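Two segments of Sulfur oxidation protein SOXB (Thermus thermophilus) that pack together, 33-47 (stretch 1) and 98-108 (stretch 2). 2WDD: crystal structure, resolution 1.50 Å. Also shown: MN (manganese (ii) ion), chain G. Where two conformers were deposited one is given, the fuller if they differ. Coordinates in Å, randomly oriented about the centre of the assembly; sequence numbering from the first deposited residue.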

# COMPACT_ATOMS: atom_id res chain seq x y z
N TYR A 33 7.22 -13.14 -5.15
CA TYR A 33 6.89 -12.16 -4.14
C TYR A 33 5.79 -11.19 -4.53
O TYR A 33 5.80 -10.62 -5.61
CB TYR A 33 8.18 -11.38 -3.85
CG TYR A 33 8.02 -10.12 -3.04
CD1 TYR A 33 7.44 -10.14 -1.78
CD2 TYR A 33 8.56 -8.91 -3.50
CE1 TYR A 33 7.31 -8.98 -1.03
CE2 TYR A 33 8.45 -7.74 -2.75
CZ TYR A 33 7.83 -7.79 -1.51
OH TYR A 33 7.70 -6.64 -0.76
N PHE A 34 4.84 -10.99 -3.62
CA PHE A 34 3.82 -9.97 -3.81
C PHE A 34 3.60 -9.35 -2.44
O PHE A 34 3.94 -9.95 -1.42
CB PHE A 34 2.52 -10.53 -4.39
CG PHE A 34 1.82 -11.49 -3.47
CD1 PHE A 34 0.78 -11.07 -2.65
CD2 PHE A 34 2.20 -12.83 -3.42
CE1 PHE A 34 0.13 -11.96 -1.80
CE2 PHE A 34 1.57 -13.72 -2.55
CZ PHE A 34 0.52 -13.29 -1.76
N SER A 35 3.06 -8.14 -2.40
CA SER A 35 2.85 -7.49 -1.12
C SER A 35 1.71 -6.51 -1.26
O SER A 35 1.32 -6.12 -2.37
CB SER A 35 4.12 -6.73 -0.70
OG SER A 35 4.04 -6.24 0.63
N ASP A 36 1.16 -6.11 -0.12
CA ASP A 36 0.14 -5.08 -0.11
C ASP A 36 -1.08 -5.35 -0.98
O ASP A 36 -1.66 -4.43 -1.57
CB ASP A 36 0.78 -3.72 -0.43
CG ASP A 36 1.80 -3.31 0.63
OD1 ASP A 36 1.41 -2.72 1.65
OD2 ASP A 36 2.98 -3.69 0.50
N LEU A 37 -1.51 -6.61 -1.00
CA LEU A 37 -2.72 -6.99 -1.74
C LEU A 37 -3.94 -6.24 -1.21
O LEU A 37 -4.88 -5.98 -1.96
CB LEU A 37 -2.94 -8.49 -1.60
CG LEU A 37 -4.13 -9.12 -2.32
CD1 LEU A 37 -4.05 -8.93 -3.82
CD2 LEU A 37 -4.21 -10.60 -1.99
N HIS A 38 -3.96 -5.97 0.09
CA HIS A 38 -5.07 -5.26 0.71
C HIS A 38 -6.41 -5.90 0.36
O HIS A 38 -7.38 -5.23 -0.04
CB HIS A 38 -5.02 -3.77 0.38
CG HIS A 38 -3.97 -3.02 1.16
ND1 HIS A 38 -4.15 -2.64 2.48
CD2 HIS A 38 -2.73 -2.61 0.81
CE1 HIS A 38 -3.08 -1.98 2.89
NE2 HIS A 38 -2.20 -1.97 1.90
N GLY A 39 -6.44 -7.22 0.51
CA GLY A 39 -7.62 -8.05 0.33
C GLY A 39 -8.35 -7.98 -1.00
O GLY A 39 -9.51 -8.39 -1.10
N GLN A 40 -7.68 -7.45 -2.03
CA GLN A 40 -8.31 -7.27 -3.33
C GLN A 40 -8.56 -8.59 -4.04
O GLN A 40 -7.68 -9.15 -4.68
CB GLN A 40 -7.53 -6.27 -4.17
CG GLN A 40 -7.55 -4.87 -3.54
CD GLN A 40 -8.97 -4.34 -3.41
OE1 GLN A 40 -9.66 -4.17 -4.42
NE2 GLN A 40 -9.44 -4.17 -2.17
N ALA A 41 -9.78 -9.08 -3.88
CA ALA A 41 -10.13 -10.40 -4.38
C ALA A 41 -10.40 -10.51 -5.87
O ALA A 41 -10.27 -11.60 -6.45
CB ALA A 41 -11.32 -10.93 -3.59
N PHE A 42 -10.77 -9.40 -6.48
CA PHE A 42 -11.16 -9.41 -7.87
C PHE A 42 -10.33 -8.53 -8.76
O PHE A 42 -9.77 -7.53 -8.31
CB PHE A 42 -12.62 -8.97 -7.96
CG PHE A 42 -13.55 -9.82 -7.15
CD1 PHE A 42 -14.02 -9.38 -5.91
CD2 PHE A 42 -13.83 -11.11 -7.55
CE1 PHE A 42 -14.83 -10.20 -5.14
CE2 PHE A 42 -14.64 -11.94 -6.78
CZ PHE A 42 -15.13 -11.48 -5.58
N PRO A 43 -10.29 -8.86 -10.06
CA PRO A 43 -9.58 -8.01 -11.01
C PRO A 43 -10.15 -6.59 -10.89
O PRO A 43 -11.36 -6.41 -10.71
CB PRO A 43 -9.98 -8.59 -12.37
CG PRO A 43 -10.25 -10.04 -12.08
CD PRO A 43 -10.87 -10.05 -10.71
N HIS A 44 -9.27 -5.60 -10.91
CA HIS A 44 -9.69 -4.22 -10.78
C HIS A 44 -8.64 -3.33 -11.43
O HIS A 44 -7.72 -3.84 -12.08
CB HIS A 44 -9.92 -3.85 -9.29
CG HIS A 44 -8.67 -3.86 -8.46
ND1 HIS A 44 -8.23 -2.75 -7.77
CD2 HIS A 44 -7.79 -4.85 -8.19
CE1 HIS A 44 -7.12 -3.05 -7.13
NE2 HIS A 44 -6.81 -4.31 -7.39
N TYR A 45 -8.74 -2.03 -11.26
CA TYR A 45 -7.74 -1.14 -11.86
C TYR A 45 -7.02 -0.43 -10.75
O TYR A 45 -7.61 -0.13 -9.72
CB TYR A 45 -8.40 -0.16 -12.81
CG TYR A 45 -9.16 -0.86 -13.91
CD1 TYR A 45 -8.52 -1.28 -15.07
CD2 TYR A 45 -10.51 -1.17 -13.75
CE1 TYR A 45 -9.22 -1.96 -16.07
CE2 TYR A 45 -11.21 -1.85 -14.74
CZ TYR A 45 -10.57 -2.21 -15.90
OH TYR A 45 -11.26 -2.89 -16.89
N PHE A 46 -5.73 -0.17 -10.94
CA PHE A 46 -4.93 0.49 -9.91
C PHE A 46 -3.83 1.32 -10.57
O PHE A 46 -2.80 0.79 -10.99
CB PHE A 46 -4.31 -0.55 -8.97
CG PHE A 46 -3.69 0.04 -7.72
CD1 PHE A 46 -4.43 0.16 -6.54
CD2 PHE A 46 -2.37 0.45 -7.72
CE1 PHE A 46 -3.85 0.69 -5.40
CE2 PHE A 46 -1.79 1.00 -6.58
CZ PHE A 46 -2.53 1.12 -5.42
N MET A 47 -4.07 2.63 -10.67
CA MET A 47 -3.12 3.54 -11.28
C MET A 47 -2.07 4.01 -10.29
O MET A 47 -2.39 4.34 -9.14
CB MET A 47 -3.87 4.76 -11.83
CG MET A 47 -2.99 5.70 -12.63
SD MET A 47 -3.90 7.17 -13.16
CE MET A 47 -3.64 8.18 -11.72
N PHE A 98 -5.21 -3.52 -22.08
CA PHE A 98 -4.73 -4.72 -21.41
C PHE A 98 -5.69 -5.33 -20.40
O PHE A 98 -5.49 -6.47 -19.98
CB PHE A 98 -3.38 -4.45 -20.74
CG PHE A 98 -2.30 -4.04 -21.70
CD1 PHE A 98 -1.96 -4.85 -22.78
CD2 PHE A 98 -1.66 -2.82 -21.57
CE1 PHE A 98 -0.98 -4.46 -23.69
CE2 PHE A 98 -0.67 -2.43 -22.45
CZ PHE A 98 -0.31 -3.26 -23.51
N GLY A 99 -6.71 -4.59 -20.00
CA GLY A 99 -7.65 -5.12 -19.04
C GLY A 99 -7.26 -4.85 -17.60
O GLY A 99 -6.23 -4.23 -17.32
N PRO A 100 -8.11 -5.28 -16.66
CA PRO A 100 -7.86 -5.05 -15.23
C PRO A 100 -6.67 -5.86 -14.74
O PRO A 100 -6.27 -6.87 -15.35
CB PRO A 100 -9.15 -5.59 -14.58
CG PRO A 100 -9.59 -6.66 -15.51
CD PRO A 100 -9.29 -6.13 -16.88
N ILE A 101 -6.13 -5.43 -13.60
CA ILE A 101 -5.02 -6.11 -12.97
C ILE A 101 -5.52 -6.87 -11.73
O ILE A 101 -6.67 -6.68 -11.28
CB ILE A 101 -3.87 -5.14 -12.59
CG1 ILE A 101 -4.37 -3.98 -11.72
CG2 ILE A 101 -3.19 -4.60 -13.85
CD1 ILE A 101 -4.68 -4.38 -10.28
N GLY A 102 -4.67 -7.72 -11.19
CA GLY A 102 -4.97 -8.43 -9.97
C GLY A 102 -6.11 -9.42 -10.02
O GLY A 102 -6.44 -9.99 -11.08
N GLY A 103 -6.70 -9.63 -8.85
CA GLY A 103 -7.72 -10.64 -8.62
C GLY A 103 -6.97 -11.82 -8.02
O GLY A 103 -5.86 -12.15 -8.46
N MET A 104 -7.53 -12.44 -6.99
CA MET A 104 -6.85 -13.57 -6.37
C MET A 104 -6.79 -14.76 -7.33
O MET A 104 -5.83 -15.54 -7.31
CB MET A 104 -7.56 -13.97 -5.08
CG MET A 104 -7.30 -13.00 -3.94
SD MET A 104 -8.47 -13.20 -2.60
CE MET A 104 -7.77 -12.11 -1.37
N GLY A 105 -7.78 -14.88 -8.20
CA GLY A 105 -7.79 -15.95 -9.18
C GLY A 105 -6.59 -15.87 -10.09
O GLY A 105 -5.79 -16.81 -10.19
N ALA A 106 -6.44 -14.73 -10.75
CA ALA A 106 -5.32 -14.53 -11.67
C ALA A 106 -3.95 -14.56 -10.98
O ALA A 106 -3.00 -15.12 -11.52
CB ALA A 106 -5.50 -13.25 -12.45
N LEU A 107 -3.86 -13.97 -9.79
CA LEU A 107 -2.58 -13.98 -9.06
C LEU A 107 -2.20 -15.42 -8.74
O LEU A 107 -1.04 -15.82 -8.85
CB LEU A 107 -2.66 -13.11 -7.80
CG LEU A 107 -1.45 -13.09 -6.85
CD1 LEU A 107 -0.17 -12.65 -7.57
CD2 LEU A 107 -1.71 -12.21 -5.63
N THR A 108 -3.19 -16.23 -8.35
CA THR A 108 -2.95 -17.64 -8.07
C THR A 108 -2.51 -18.39 -9.33
O THR A 108 -1.55 -19.16 -9.29
CB THR A 108 -4.19 -18.29 -7.47
OG1 THR A 108 -4.53 -17.62 -6.25
CG2 THR A 108 -3.94 -19.77 -7.18
MN MN G . -0.07 -1.32 2.17
O HOH W 1 -5.94 -8.20 -6.65
O HOH W 2 -10.25 -13.27 -8.66
O HOH W 3 1.18 -0.06 3.26

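How does the start of stretch 1 meet the helix of stretch 2? Phe 34, at the end of a strand, points its side chain toward the other stretch, and with chi1 in the p well its ring lies flat beneath Leu 107. The methyl CD2 of Leu 107 sits 4.2 Å from the centroid of the Phe 34 ring and only 15° off the ring normal, a CH-pi contact over the face. Leu 37 extends this greasy patch: its CD1 is 4.4 Å from Leu 107 CD2, while its CD2 is 3.9 Å from Met 104 CE. Met 104 and Leu 107 are one helical turn apart, so both can reach these buried side chains. On either side of Leu 37 in sequence, Asp 36 and His 38 serve the metal instead: Asp 36 OD1 and His 38 NE2 bind the manganese ion at 2.1 and 2.2 Å, and neither residue touches stretch 2.

What happens where the chain turns back toward the helix's beginning? A type I' turn from Leu 37 to Gln 40 reverses the backbone, with positive phi at Gly 39 easily borne by glycine. Beyond it, Ala 41 O accepts a nearly straight hydrogen bond from Met 104 N (2.9 Å), tying the loop to the first turn of the helix. Two waters add to this join: water 1 donates to Gln 40 O (2.8 Å) and accepts from Gly 103 N (2.7 Å), and water 2 links Ala 41 O (2.8 Å) to Gly 105 N (3.0 Å). The long, extended Met 104 side chain runs past the turn, its SD 3.8 Å from Ala 41 CB; the small alanine meets it even though its CA-to-CB bond points away.

Why can the backbones come so close at Phe 42 and Pro 43? The answer is Gly 103, at the N-cap position, whose CA lies 3.4 Å from both Phe 42 C and Pro 43 N. A CB there would stand 2.7 Å from Pro 43 CD, a clash, and the backbone angles of Gly 103 themselves call for glycine. The Phe 42 side chain points away, leaving its backbone to make the approach. Pro 43 CA makes a CA-H...O contact with Ile 101 O (3.2 Å), and Pro 43 CB packs 3.7 Å from Pro 100 CG.

How is the contact closed at its far end? His 44 and Ile 101 form a single antiparallel bridge, with His 44 N donating to Ile 101 O (2.8 Å) and Ile 101 N to His 44 O (2.7 Å). Ile 101 also fills the space beside the bridge: its CD1 lies 3.6 Å from His 44 NE2 and 4.1 Å from Phe 46 CB. Tyr 45 begins by pointing away, but its ring comes back over Pro 100, whose CB is 4.1 Å from the Tyr 45 ring centroid, over the face. The flat aromatic surface suits the compact proline ring.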